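Local coordinates for xylanase and alpha-amylase inhibitor protein (Scadoxus multiflorus, PDB 3MU7) that inhibits xylanase and alpha-amylase, and has the TIM-barrel fold of the family 18 glycosyl hydrolases, at residues Y29-L35 against V68-I74; G75-Y81 against H124-G128; P156-Y160 against N184-S188. The contacts are given in a common frame with arbitrary orientation. Residues are numbered along the deposited sequence.

Contact 1: Y29-L35 against V68-I74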
ATOM      1  N   TYR A  29       5.927   6.951  -2.770  1.00  7.74           N
ATOM      2  CA  TYR A  29       5.256   5.770  -3.311  1.00  7.62           C
ATOM      3  C   TYR A  29       3.831   6.148  -3.629  1.00  7.20           C
ATOM      4  O   TYR A  29       3.163   6.807  -2.819  1.00  7.23           O
ATOM      5  CB  TYR A  29       5.141   4.656  -2.276  1.00  9.04           C
ATOM      6  CG  TYR A  29       6.394   3.960  -1.838  1.00 11.77           C
ATOM      7  CD1 TYR A  29       6.819   2.795  -2.476  1.00 14.51           C
ATOM      8  CD2 TYR A  29       7.114   4.408  -0.734  1.00 14.80           C
ATOM      9  CE1 TYR A  29       7.959   2.112  -2.055  1.00 17.39           C
ATOM     10  CE2 TYR A  29       8.259   3.733  -0.304  1.00 17.27           C
ATOM     11  CZ  TYR A  29       8.670   2.590  -0.970  1.00 18.19           C
ATOM     12  OH  TYR A  29       9.800   1.924  -0.550  1.00 21.45           O
ATOM     13  N   VAL A  30       3.352   5.684  -4.780  1.00  6.43           N
ATOM     14  CA  VAL A  30       1.930   5.725  -5.107  1.00  6.71           C
ATOM     15  C   VAL A  30       1.485   4.289  -5.331  1.00  6.40           C
ATOM     16  O   VAL A  30       2.108   3.546  -6.093  1.00  6.98           O
ATOM     17  CB  VAL A  30       1.620   6.624  -6.323  1.00  6.77           C
ATOM     18  CG1 VAL A  30       0.145   6.557  -6.659  1.00  7.99           C
ATOM     19  CG2 VAL A  30       1.989   8.059  -6.022  1.00  8.58           C
ATOM     20  N   ILE A  31       0.433   3.902  -4.616  1.00  6.11           N
ATOM     21  CA  ILE A  31      -0.021   2.531  -4.603  1.00  6.33           C
ATOM     22  C   ILE A  31      -1.371   2.470  -5.303  1.00  6.00           C
ATOM     23  O   ILE A  31      -2.380   2.974  -4.796  1.00  6.06           O
ATOM     24  CB  ILE A  31      -0.165   1.993  -3.161  1.00  6.26           C
ATOM     25  CG1 ILE A  31       1.082   2.301  -2.316  1.00  7.70           C
ATOM     26  CG2 ILE A  31      -0.485   0.506  -3.200  1.00  6.71           C
ATOM     27  CD1 ILE A  31       0.834   2.200  -0.810  1.00  9.78           C
ATOM     28  N   ILE A  32      -1.382   1.869  -6.489  1.00  6.03           N
ATOM     29  CA  ILE A  32      -2.617   1.726  -7.252  1.00  6.48           C
ATOM     30  C   ILE A  32      -3.459   0.600  -6.656  1.00  6.03           C
ATOM     31  O   ILE A  32      -3.001  -0.550  -6.599  1.00  6.25           O
ATOM     32  CB  ILE A  32      -2.326   1.418  -8.737  1.00  6.75           C
ATOM     33  CG1 ILE A  32      -1.497   2.529  -9.392  1.00  7.60           C
ATOM     34  CG2 ILE A  32      -3.642   1.196  -9.493  1.00  7.28           C
ATOM     35  CD1 ILE A  32      -0.874   2.113 -10.706  1.00  9.51           C
ATOM     36  N   GLY A  33      -4.669   0.921  -6.201  1.00  5.90           N
ATOM     37  CA  GLY A  33      -5.567  -0.102  -5.667  1.00  6.27           C
ATOM     38  C   GLY A  33      -6.826  -0.197  -6.508  1.00  6.10           C
ATOM     39  O   GLY A  33      -7.358   0.837  -6.902  1.00  6.87           O
ATOM     40  N   PHE A  34      -7.335  -1.397  -6.806  1.00  6.14           N
ATOM     41  CA  PHE A  34      -6.867  -2.700  -6.309  1.00  6.67           C
ATOM     42  C   PHE A  34      -7.114  -3.785  -7.339  1.00  6.89           C
ATOM     43  O   PHE A  34      -8.081  -3.717  -8.117  1.00  7.57           O
ATOM     44  CB  PHE A  34      -7.646  -3.114  -5.049  1.00  7.07           C
ATOM     45  CG  PHE A  34      -7.387  -2.231  -3.875  1.00  6.99           C
ATOM     46  CD1 PHE A  34      -6.283  -2.449  -3.061  1.00  7.38           C
ATOM     47  CD2 PHE A  34      -8.219  -1.149  -3.614  1.00  7.73           C
ATOM     48  CE1 PHE A  34      -6.016  -1.605  -1.992  1.00  7.06           C
ATOM     49  CE2 PHE A  34      -7.957  -0.294  -2.557  1.00  7.76           C
ATOM     50  CZ  PHE A  34      -6.853  -0.519  -1.745  1.00  7.84           C
ATOM     51  N   LEU A  35      -6.265  -4.807  -7.332  1.00  6.56           N
ATOM     52  CA  LEU A  35      -6.634  -6.085  -7.933  1.00  7.15           C
ATOM     53  C   LEU A  35      -7.452  -6.790  -6.856  1.00  7.58           C
ATOM     54  O   LEU A  35      -6.898  -7.451  -5.965  1.00  7.94           O
ATOM     55  CB  LEU A  35      -5.401  -6.899  -8.321  1.00  7.08           C
ATOM     56  CG  LEU A  35      -5.715  -8.125  -9.186  1.00  7.69           C
ATOM     57  CD1 LEU A  35      -5.859  -7.729 -10.649  1.00  8.70           C
ATOM     58  CD2 LEU A  35      -4.653  -9.204  -9.037  1.00  9.00           C
ATOM     59  N   VAL A  68       9.099   8.601  -8.335  1.00 10.36           N
ATOM     60  CA  VAL A  68       8.038   7.999  -7.534  1.00 10.14           C
ATOM     61  C   VAL A  68       7.892   6.514  -7.859  1.00 10.04           C
ATOM     62  O   VAL A  68       7.750   6.131  -9.029  1.00 11.00           O
ATOM     63  CB  VAL A  68       6.702   8.746  -7.761  1.00 10.23           C
ATOM     64  CG1 VAL A  68       5.631   8.205  -6.825  1.00 11.14           C
ATOM     65  CG2 VAL A  68       6.874  10.239  -7.555  1.00 10.84           C
ATOM     66  N   LYS A  69       7.939   5.672  -6.837  1.00  9.25           N
ATOM     67  CA  LYS A  69       7.709   4.244  -7.027  1.00  9.49           C
ATOM     68  C   LYS A  69       6.214   3.974  -7.105  1.00  8.37           C
ATOM     69  O   LYS A  69       5.429   4.521  -6.323  1.00  9.12           O
ATOM     70  CB  LYS A  69       8.339   3.438  -5.895  1.00  9.74           C
ATOM     71  CG  LYS A  69       9.865   3.452  -5.907  1.00 12.59           C
ATOM     72  CD  LYS A  69      10.456   2.547  -4.839  1.00 17.42           C
ATOM     73  CE  LYS A  69      11.934   2.280  -5.110  1.00 19.62           C
ATOM     74  NZ  LYS A  69      12.545   1.420  -4.058  1.00 22.36           N
ATOM     75  N   VAL A  70       5.829   3.137  -8.060  1.00  7.53           N
ATOM     76  CA  VAL A  70       4.427   2.825  -8.299  1.00  6.96           C
ATOM     77  C   VAL A  70       4.195   1.339  -8.072  1.00  6.92           C
ATOM     78  O   VAL A  70       4.829   0.494  -8.719  1.00  6.55           O
ATOM     79  CB  VAL A  70       3.995   3.208  -9.729  1.00  7.21           C
ATOM     80  CG1 VAL A  70       2.516   2.957  -9.913  1.00  7.92           C
ATOM     81  CG2 VAL A  70       4.320   4.675 -10.021  1.00  8.45           C
ATOM     82  N   LEU A  71       3.290   1.030  -7.149  1.00  6.38           N
ATOM     83  CA  LEU A  71       2.977  -0.354  -6.781  1.00  6.61           C
ATOM     84  C   LEU A  71       1.557  -0.678  -7.175  1.00  6.35           C
ATOM     85  O   LEU A  71       0.718   0.219  -7.297  1.00  7.19           O
ATOM     86  CB  LEU A  71       3.121  -0.563  -5.273  1.00  7.26           C
ATOM     87  CG  LEU A  71       4.381  -0.049  -4.583  1.00  8.56           C
ATOM     88  CD1 LEU A  71       4.292  -0.285  -3.078  1.00 10.70           C
ATOM     89  CD2 LEU A  71       5.624  -0.675  -5.142  1.00 10.70           C
ATOM     90  N   LEU A  72       1.287  -1.964  -7.383  1.00  6.37           N
ATOM     91  CA  LEU A  72      -0.077  -2.454  -7.493  1.00  6.19           C
ATOM     92  C   LEU A  72      -0.444  -3.146  -6.198  1.00  6.08           C
ATOM     93  O   LEU A  72       0.295  -4.006  -5.697  1.00  6.27           O
ATOM     94  CB  LEU A  72      -0.231  -3.456  -8.640  1.00  6.95           C
ATOM     95  CG  LEU A  72      -1.595  -4.150  -8.778  1.00  7.02           C
ATOM     96  CD1 LEU A  72      -2.705  -3.154  -9.117  1.00  8.33           C
ATOM     97  CD2 LEU A  72      -1.532  -5.269  -9.807  1.00  8.76           C
ATOM     98  N   SER A  73      -1.592  -2.770  -5.656  1.00  5.57           N
ATOM     99  CA  SER A  73      -2.099  -3.389  -4.447  1.00  5.74           C
ATOM    100  C   SER A  73      -3.096  -4.498  -4.761  1.00  5.89           C
ATOM    101  O   SER A  73      -4.050  -4.298  -5.530  1.00  6.54           O
ATOM    102  CB  SER A  73      -2.740  -2.335  -3.556  1.00  5.95           C
ATOM    103  OG  SER A  73      -3.074  -2.871  -2.289  1.00  6.33           O
ATOM    104  N   ILE A  74      -2.864  -5.661  -4.157  1.00  5.91           N
ATOM    105  CA  ILE A  74      -3.776  -6.794  -4.260  1.00  6.62           C
ATOM    106  C   ILE A  74      -4.678  -6.846  -3.034  1.00  6.61           C
ATOM    107  O   ILE A  74      -4.258  -6.517  -1.908  1.00  6.81           O
ATOM    108  CB  ILE A  74      -3.033  -8.140  -4.484  1.00  6.54           C
ATOM    109  CG1 ILE A  74      -2.106  -8.474  -3.308  1.00  6.92           C
ATOM    110  CG2 ILE A  74      -2.266  -8.100  -5.813  1.00  7.73           C
ATOM    111  CD1 ILE A  74      -1.522  -9.874  -3.376  1.00  7.98           C
TER
HETATM  112  O   HOH W   1      10.728  -0.101  -2.065  1.00 41.92           O
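Two neighbouring parallel strands meet here, their axes 4.6 Å apart at the closest and inclined at 27°. Tyr29 starts the pairing: its CE1 lies 3.8 Å from CD of Lys69 and its CD1 4.0 Å from CD1 of Leu71, while its hydroxyl is joined by water 1 to the Lys69 amine, so the polar ends of both long side chains are solvated at the barrel's end. Val30 is hydrogen-bonded through both its backbone groups, N donating to Lys69 O (2.8 Å) and O accepting from Leu71 N (3.0 Å), and its branched side chain packs on Val68 (CG2 to CG1, 3.7 Å). Ile31 faces the same side as Tyr29, touching Ser73 CB through CG2 at 3.6 Å. Ile32 repeats the pattern, N donating to Leu71 O and O accepting from Ser73 N, both at 2.8 Å, and presses CD1 on Val70 CG1 (3.6 Å). Gly33 suits its place because a CB would collide with the Phe34 ring. The peptide before Phe34 is cis, as in other family 18 barrels, and the Phe34 ring brings its edge (CE1) to within 3.2 Å of Ser73 OG. Leu35 resumes the pairing through N to Ser73 O (2.9 Å). Tyr29, Ile31, Leu71 and Ser73 face the barrel interior, with Lys69 at its open end, and Ser73 OG is hydrogen-bonded to Asp122. The opposite face, with its aliphatic Ile32, Leu35 and Leu72, turns outward: Leu35 and Leu72 pack against helix 86-101, while strands 5-9 and 120-125 flank the pair.

Contact 2: G75-Y81 against H124-G128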
ATOM      1  N   GLY A  75      -5.930  -7.191  -3.267  1.00  6.88           N
ATOM      2  CA  GLY A  75      -6.959  -7.350  -2.229  1.00  7.30           C
ATOM      3  C   GLY A  75      -7.762  -6.058  -2.127  1.00  8.07           C
ATOM      4  O   GLY A  75      -8.418  -5.719  -3.026  1.00  8.10           O
ATOM      5  N   GLY A  76      -7.630  -5.349  -1.036  1.00  8.44           N
ATOM      6  CA  GLY A  76      -8.333  -4.115  -0.787  1.00  9.85           C
ATOM      7  C   GLY A  76      -9.347  -4.241   0.358  1.00 10.33           C
ATOM      8  O   GLY A  76      -9.501  -5.298   0.918  1.00 10.48           O
ATOM      9  N   PRO A  77     -10.023  -3.139   0.676  1.00 11.41           N
ATOM     10  CA  PRO A  77     -10.912  -3.126   1.840  1.00 12.90           C
ATOM     11  C   PRO A  77     -11.959  -4.228   1.793  1.00 14.24           C
ATOM     12  O   PRO A  77     -12.302  -4.796   2.834  1.00 14.97           O
ATOM     13  CB  PRO A  77     -11.556  -1.742   1.768  1.00 12.75           C
ATOM     14  CG  PRO A  77     -10.552  -0.904   1.067  1.00 12.77           C
ATOM     15  CD  PRO A  77      -9.879  -1.800   0.077  1.00 11.84           C
ATOM     16  N   ALA A  78     -12.440  -4.530   0.591  1.00 15.35           N
ATOM     17  CA  ALA A  78     -13.386  -5.617   0.372  1.00 16.18           C
ATOM     18  C   ALA A  78     -13.266  -6.093  -1.071  1.00 16.42           C
ATOM     19  O   ALA A  78     -12.598  -5.466  -1.893  1.00 17.11           O
ATOM     20  CB  ALA A  78     -14.812  -5.161   0.684  1.00 16.66           C
ATOM     21  N   GLY A  79     -13.905  -7.211  -1.382  1.00 16.31           N
ATOM     22  CA  GLY A  79     -13.890  -7.716  -2.741  1.00 15.50           C
ATOM     23  C   GLY A  79     -13.831  -9.222  -2.748  1.00 14.74           C
ATOM     24  O   GLY A  79     -13.487  -9.836  -1.735  1.00 14.87           O
ATOM     25  N   PRO A  80     -14.161  -9.832  -3.894  1.00 14.21           N
ATOM     26  CA  PRO A  80     -14.189 -11.278  -4.016  1.00 14.02           C
ATOM     27  C   PRO A  80     -12.788 -11.790  -4.318  1.00 13.54           C
ATOM     28  O   PRO A  80     -12.492 -12.229  -5.435  1.00 13.80           O
ATOM     29  CB  PRO A  80     -15.133 -11.501  -5.196  1.00 14.37           C
ATOM     30  CG  PRO A  80     -14.926 -10.315  -6.055  1.00 14.83           C
ATOM     31  CD  PRO A  80     -14.555  -9.171  -5.154  1.00 14.22           C
ATOM     32  N   TYR A  81     -11.913 -11.679  -3.331  1.00 12.26           N
ATOM     33  CA  TYR A  81     -10.585 -12.228  -3.465  1.00 11.27           C
ATOM     34  C   TYR A  81     -10.337 -13.234  -2.368  1.00 11.40           C
ATOM     35  O   TYR A  81     -10.768 -13.049  -1.228  1.00 12.58           O
ATOM     36  CB  TYR A  81      -9.515 -11.129  -3.490  1.00 10.32           C
ATOM     37  CG  TYR A  81      -9.394 -10.273  -2.250  1.00  8.71           C
ATOM     38  CD1 TYR A  81      -8.579 -10.665  -1.184  1.00  7.99           C
ATOM     39  CD2 TYR A  81     -10.055  -9.050  -2.161  1.00  8.02           C
ATOM     40  CE1 TYR A  81      -8.442  -9.870  -0.057  1.00  7.66           C
ATOM     41  CE2 TYR A  81      -9.930  -8.245  -1.034  1.00  8.26           C
ATOM     42  CZ  TYR A  81      -9.117  -8.660   0.019  1.00  7.78           C
ATOM     43  OH  TYR A  81      -8.969  -7.866   1.133  1.00  8.70           O
ATOM     44  N   HIS A 124      -2.619  -5.817   0.441  1.00  6.49           N
ATOM     45  CA  HIS A 124      -3.659  -5.162   1.255  1.00  6.52           C
ATOM     46  C   HIS A 124      -4.762  -6.193   1.530  1.00  6.63           C
ATOM     47  O   HIS A 124      -5.927  -6.025   1.155  1.00  7.29           O
ATOM     48  CB  HIS A 124      -4.192  -3.920   0.525  1.00  6.69           C
ATOM     49  CG  HIS A 124      -5.008  -2.990   1.378  1.00  6.53           C
ATOM     50  ND1 HIS A 124      -4.594  -1.707   1.664  1.00  6.90           N
ATOM     51  CD2 HIS A 124      -6.214  -3.139   1.980  1.00  8.09           C
ATOM     52  CE1 HIS A 124      -5.507  -1.108   2.409  1.00  7.40           C
ATOM     53  NE2 HIS A 124      -6.499  -1.952   2.614  1.00  8.40           N
ATOM     54  N   ILE A 125      -4.372  -7.273   2.199  1.00  7.09           N
ATOM     55  CA  ILE A 125      -5.258  -8.407   2.447  1.00  7.85           C
ATOM     56  C   ILE A 125      -6.040  -8.155   3.722  1.00  8.26           C
ATOM     57  O   ILE A 125      -5.473  -8.155   4.819  1.00  9.13           O
ATOM     58  CB  ILE A 125      -4.466  -9.733   2.523  1.00  7.70           C
ATOM     59  CG1 ILE A 125      -3.581  -9.926   1.277  1.00  8.26           C
ATOM     60  CG2 ILE A 125      -5.407 -10.913   2.759  1.00  8.57           C
ATOM     61  CD1 ILE A 125      -4.301  -9.776  -0.073  1.00  8.69           C
ATOM     62  N   GLU A 126      -7.344  -7.949   3.563  1.00  8.77           N
ATOM     63  CA  GLU A 126      -8.202  -7.502   4.649  1.00  9.81           C
ATOM     64  C   GLU A 126      -9.138  -8.596   5.163  1.00 10.20           C
ATOM     65  O   GLU A 126      -9.830  -8.397   6.158  1.00 10.59           O
ATOM     66  CB  GLU A 126      -8.986  -6.260   4.207  1.00  9.93           C
ATOM     67  CG  GLU A 126      -9.634  -5.467   5.343  1.00 11.49           C
ATOM     68  CD  GLU A 126      -8.618  -4.757   6.275  1.00  5.85           C
ATOM     69  OE1 GLU A 126      -7.784  -3.941   5.764  1.00 15.37           O
ATOM     70  OE2 GLU A 126      -8.681  -4.993   7.465  1.00 19.37           O
ATOM     71  N   HIS A 127      -9.174  -9.745   4.503  1.00 10.36           N
ATOM     72  CA  HIS A 127      -9.978 -10.887   4.920  1.00 11.29           C
ATOM     73  C   HIS A 127      -9.361 -12.144   4.358  1.00 11.90           C
ATOM     74  O   HIS A 127      -8.646 -12.117   3.408  1.00 11.92           O
ATOM     75  CB  HIS A 127     -11.440 -10.738   4.450  1.00 11.32           C
ATOM     76  CG  HIS A 127     -11.599 -10.808   2.968  1.00 11.78           C
ATOM     77  ND1 HIS A 127     -11.903  -9.725   2.198  1.00 12.77           N
ATOM     78  CD2 HIS A 127     -11.483 -11.847   2.124  1.00 13.86           C
ATOM     79  CE1 HIS A 127     -12.005 -10.100   0.943  1.00 12.43           C
ATOM     80  NE2 HIS A 127     -11.703 -11.370   0.862  1.00 14.28           N
ATOM     81  N   GLY A 128      -9.764 -13.246   4.944  0.50 12.05           N
ATOM     82  CA  GLY A 128      -9.442 -14.552   4.423  0.50 12.61           C
ATOM     83  C   GLY A 128      -8.215 -15.219   4.984  0.50 12.91           C
ATOM     84  O   GLY A 128      -8.293 -16.422   5.379  0.50 13.95           O
TER
HETATM   85  O   HOH W   2     -12.396  -7.381   3.589  1.00 21.84           O
HETATM   86  O   HOH W   3      -8.209 -13.502   1.085  1.00 11.07           O
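At the C-terminal ends of two neighbouring barrel strands, and in the loops that follow, Gly76 N donates to His124 O (2.9 Å), carrying the parallel pairing one step past the corner at Gly75. The hydroxyl of Tyr81 does two jobs: it donates to Gly76 O (2.6 Å between OH and O) and accepts from Glu126 N (2.9 Å between OH and N), so one phenol links both backbones. Glycine is required at 75 and 76, where phi is positive and a CB at Gly75 would run into His124 O. These glycines close the SxGG signature that starts at Ser73, and the facing segment holds the last residues of the DxxDxDxE signature of family 18; its last acidic position is Glu126, whereas the preceding one is His124, a replacement that probably tells against chitinase activity. His124 ND1 is hydrogen-bonded to Tyr8 OH, and Glu126 OE1 to Gln180 NE2. His127 has both ring nitrogens engaged, NE2 donating to Tyr81 O (2.8 Å) and ND1 meeting water 2, which donates to Pro77 O. Its ring also lies over that of Tyr81 in an offset stack, centroids 4.1 Å apart and planes at 26°. Water 3 donates to His127 O at 2.7 Å from its oxygen and, weakly, to Tyr81 O.

Contact 3: P156-Y160 against N184-S188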
ATOM      1  N   PRO A 156      -1.138  -4.129   6.858  1.00  6.54           N
ATOM      2  CA  PRO A 156      -1.915  -4.761   7.919  1.00  6.85           C
ATOM      3  C   PRO A 156      -2.788  -3.755   8.671  1.00  7.04           C
ATOM      4  O   PRO A 156      -2.552  -2.537   8.626  1.00  6.90           O
ATOM      5  CB  PRO A 156      -0.830  -5.307   8.849  1.00  7.24           C
ATOM      6  CG  PRO A 156       0.306  -4.344   8.676  1.00  6.69           C
ATOM      7  CD  PRO A 156       0.296  -4.041   7.205  1.00  6.62           C
ATOM      8  N   GLN A 157      -3.788  -4.281   9.367  1.00  7.31           N
ATOM      9  CA  GLN A 157      -4.505  -3.515  10.373  1.00  8.08           C
ATOM     10  C   GLN A 157      -3.610  -3.330  11.602  1.00  7.96           C
ATOM     11  O   GLN A 157      -2.520  -3.911  11.677  1.00  8.40           O
ATOM     12  CB  GLN A 157      -5.819  -4.209  10.713  1.00  8.34           C
ATOM     13  CG  GLN A 157      -6.829  -4.149   9.590  1.00 10.95           C
ATOM     14  CD  GLN A 157      -8.117  -4.842   9.965  1.00 12.17           C
ATOM     15  OE1 GLN A 157      -9.031  -4.221  10.515  1.00 13.71           O
ATOM     16  NE2 GLN A 157      -8.204  -6.134   9.663  1.00 12.77           N
ATOM     17  N   CYS A 158      -4.041  -2.514  12.564  1.00  7.99           N
ATOM     18  CA  CYS A 158      -3.101  -2.064  13.593  1.00  8.13           C
ATOM     19  C   CYS A 158      -2.956  -2.914  14.855  1.00  8.31           C
ATOM     20  O   CYS A 158      -2.162  -2.578  15.725  1.00  8.57           O
ATOM     21  CB  CYS A 158      -3.286  -0.579  13.939  1.00  7.97           C
ATOM     22  SG  CYS A 158      -4.916  -0.028  14.446  1.00  8.99           S
ATOM     23  N   VAL A 159      -3.691  -4.016  14.947  1.00  8.74           N
ATOM     24  CA  VAL A 159      -3.498  -4.926  16.080  1.00  9.68           C
ATOM     25  C   VAL A 159      -2.414  -5.939  15.720  1.00  9.04           C
ATOM     26  O   VAL A 159      -2.541  -6.680  14.740  1.00  9.73           O
ATOM     27  CB  VAL A 159      -4.787  -5.646  16.512  1.00 10.29           C
ATOM     28  CG1 VAL A 159      -4.527  -6.455  17.771  1.00 11.80           C
ATOM     29  CG2 VAL A 159      -5.911  -4.651  16.769  1.00 11.97           C
ATOM     30  N   TYR A 160      -1.342  -5.950  16.501  1.00  8.82           N
ATOM     31  CA  TYR A 160      -0.221  -6.842  16.257  1.00  8.56           C
ATOM     32  C   TYR A 160      -0.402  -8.174  17.010  1.00  8.44           C
ATOM     33  O   TYR A 160      -0.671  -8.163  18.215  1.00  8.57           O
ATOM     34  CB  TYR A 160       1.092  -6.186  16.705  1.00  8.69           C
ATOM     35  CG  TYR A 160       2.271  -7.011  16.276  1.00  9.00           C
ATOM     36  CD1 TYR A 160       2.897  -6.779  15.055  1.00  9.52           C
ATOM     37  CD2 TYR A 160       2.725  -8.075  17.060  1.00  9.75           C
ATOM     38  CE1 TYR A 160       3.957  -7.564  14.637  1.00  9.75           C
ATOM     39  CE2 TYR A 160       3.776  -8.862  16.651  1.00 10.18           C
ATOM     40  CZ  TYR A 160       4.385  -8.606  15.436  1.00 10.38           C
ATOM     41  OH  TYR A 160       5.437  -9.385  15.017  1.00 12.70           O
ATOM     42  N   ASN A 184     -10.086   1.402  13.644  1.00 10.72           N
ATOM     43  CA  ASN A 184      -9.701   0.480  14.702  1.00 11.63           C
ATOM     44  C   ASN A 184      -9.345   1.299  15.943  1.00 11.59           C
ATOM     45  O   ASN A 184      -8.170   1.527  16.212  1.00 11.01           O
ATOM     46  CB  ASN A 184      -8.478  -0.325  14.238  1.00 12.17           C
ATOM     47  CG  ASN A 184      -8.522  -1.772  14.666  1.00 12.89           C
ATOM     48  OD1 ASN A 184      -9.161  -2.124  15.661  1.00 13.93           O
ATOM     49  ND2 ASN A 184      -7.830  -2.627  13.916  1.00 14.06           N
ATOM     50  N   PRO A 185     -10.363   1.775  16.695  1.00 12.31           N
ATOM     51  CA  PRO A 185     -10.094   2.687  17.818  1.00 12.91           C
ATOM     52  C   PRO A 185      -9.086   2.166  18.852  1.00 13.03           C
ATOM     53  O   PRO A 185      -8.358   2.959  19.455  1.00 13.77           O
ATOM     54  CB  PRO A 185     -11.478   2.889  18.441  1.00 13.62           C
ATOM     55  CG  PRO A 185     -12.410   2.748  17.290  1.00 13.62           C
ATOM     56  CD  PRO A 185     -11.813   1.649  16.440  1.00 12.39           C
ATOM     57  N   GLN A 186      -9.020   0.850  19.027  1.00 12.62           N
ATOM     58  CA  GLN A 186      -8.113   0.252  20.006  1.00 12.78           C
ATOM     59  C   GLN A 186      -6.627   0.491  19.724  1.00 12.24           C
ATOM     60  O   GLN A 186      -5.807   0.394  20.633  1.00 13.05           O
ATOM     61  CB  GLN A 186      -8.382  -1.242  20.145  1.00 13.27           C
ATOM     62  CG  GLN A 186      -8.003  -2.069  18.923  1.00 13.75           C
ATOM     63  CD  GLN A 186      -8.545  -3.474  18.996  1.00 15.10           C
ATOM     64  OE1 GLN A 186      -8.476  -4.122  20.042  1.00 16.83           O
ATOM     65  NE2 GLN A 186      -9.090  -3.956  17.892  1.00 15.37           N
ATOM     66  N   CYS A 187      -6.275   0.807  18.476  1.00 11.26           N
ATOM     67  CA  CYS A 187      -4.866   1.034  18.113  1.00 11.14           C
ATOM     68  C   CYS A 187      -4.638   2.298  17.290  1.00 11.46           C
ATOM     69  O   CYS A 187      -3.567   2.479  16.717  1.00 11.62           O
ATOM     70  CB  CYS A 187      -4.248  -0.200  17.432  1.00 11.07           C
ATOM     71  SG  CYS A 187      -5.267  -1.024  16.183  1.00  9.38           S
ATOM     72  N   SER A 188      -5.632   3.183  17.273  1.00 11.78           N
ATOM     73  CA  SER A 188      -5.567   4.419  16.499  1.00 12.79           C
ATOM     74  C   SER A 188      -5.751   5.633  17.398  1.00 13.08           C
ATOM     75  O   SER A 188      -6.075   5.497  18.585  1.00 13.32           O
ATOM     76  CB  SER A 188      -6.656   4.419  15.430  1.00 12.73           C
ATOM     77  OG  SER A 188      -6.590   3.239  14.656  1.00 15.34           O
TER
HETATM   78  O   HOH W   4      -6.539  -1.181  11.418  1.00 10.08           O
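The covalent tie comes first: Cys158 SG and Cys187 SG are 2.0 Å apart in a disulfide with chi3 of 75°, both CA-to-CB bonds pointing toward the other segment. Van der Waals packing surrounds it. Val159 CG2 covers Cys187 SG at 3.7 Å and approaches Gln186 NE2 at 3.4 Å, while Asn184 CB lies 3.6 Å from Cys158 SG. Polar bridging falls to water 4, which accepts from Cys158 N (3.1 Å) and Asn184 ND2 (3.2 Å). Within 184-188, internal hydrogen bonds tighten the turn that presents Cys187: Cys187 N to Asn184 O (3.0 Å), Ser188 OG to the same Asn184 O (2.8 Å) and Gln186 NE2 to Asn184 OD1 (2.9 Å). Asparagine suits this corner, since its amide can donate to the water and accept from Gln186. The whole is a disulfide joining the loops that follow strands 151-154 and 176-180 of a TIM barrel, as in plant class III chitinases of the hevamine type.

Overall arrangement
The three contacts follow one another along the chain and lie in one (beta/alpha)8 barrel. Contact 1 is the deepest, pairing strands 29-37 and 69-76 near the centre of the chain. Contact 2 carries on from it on strand 69-76 and brings in strand 120-125; their centres are 15 Å apart, and Leu35 O to Gly75 N, 2.9 Å, is a probable hydrogen bond between them. Contact 3 joins later loops, its centre about 17 Å from that of contact 2 and about 22 Å from that of contact 1. Contacts 2 and 3 touch where Glu126 OE2 approaches Gln157 NE2. Together they run from barrel wall to the loops at the C-terminal ends of the strands, the end where family 18 enzymes have their active site.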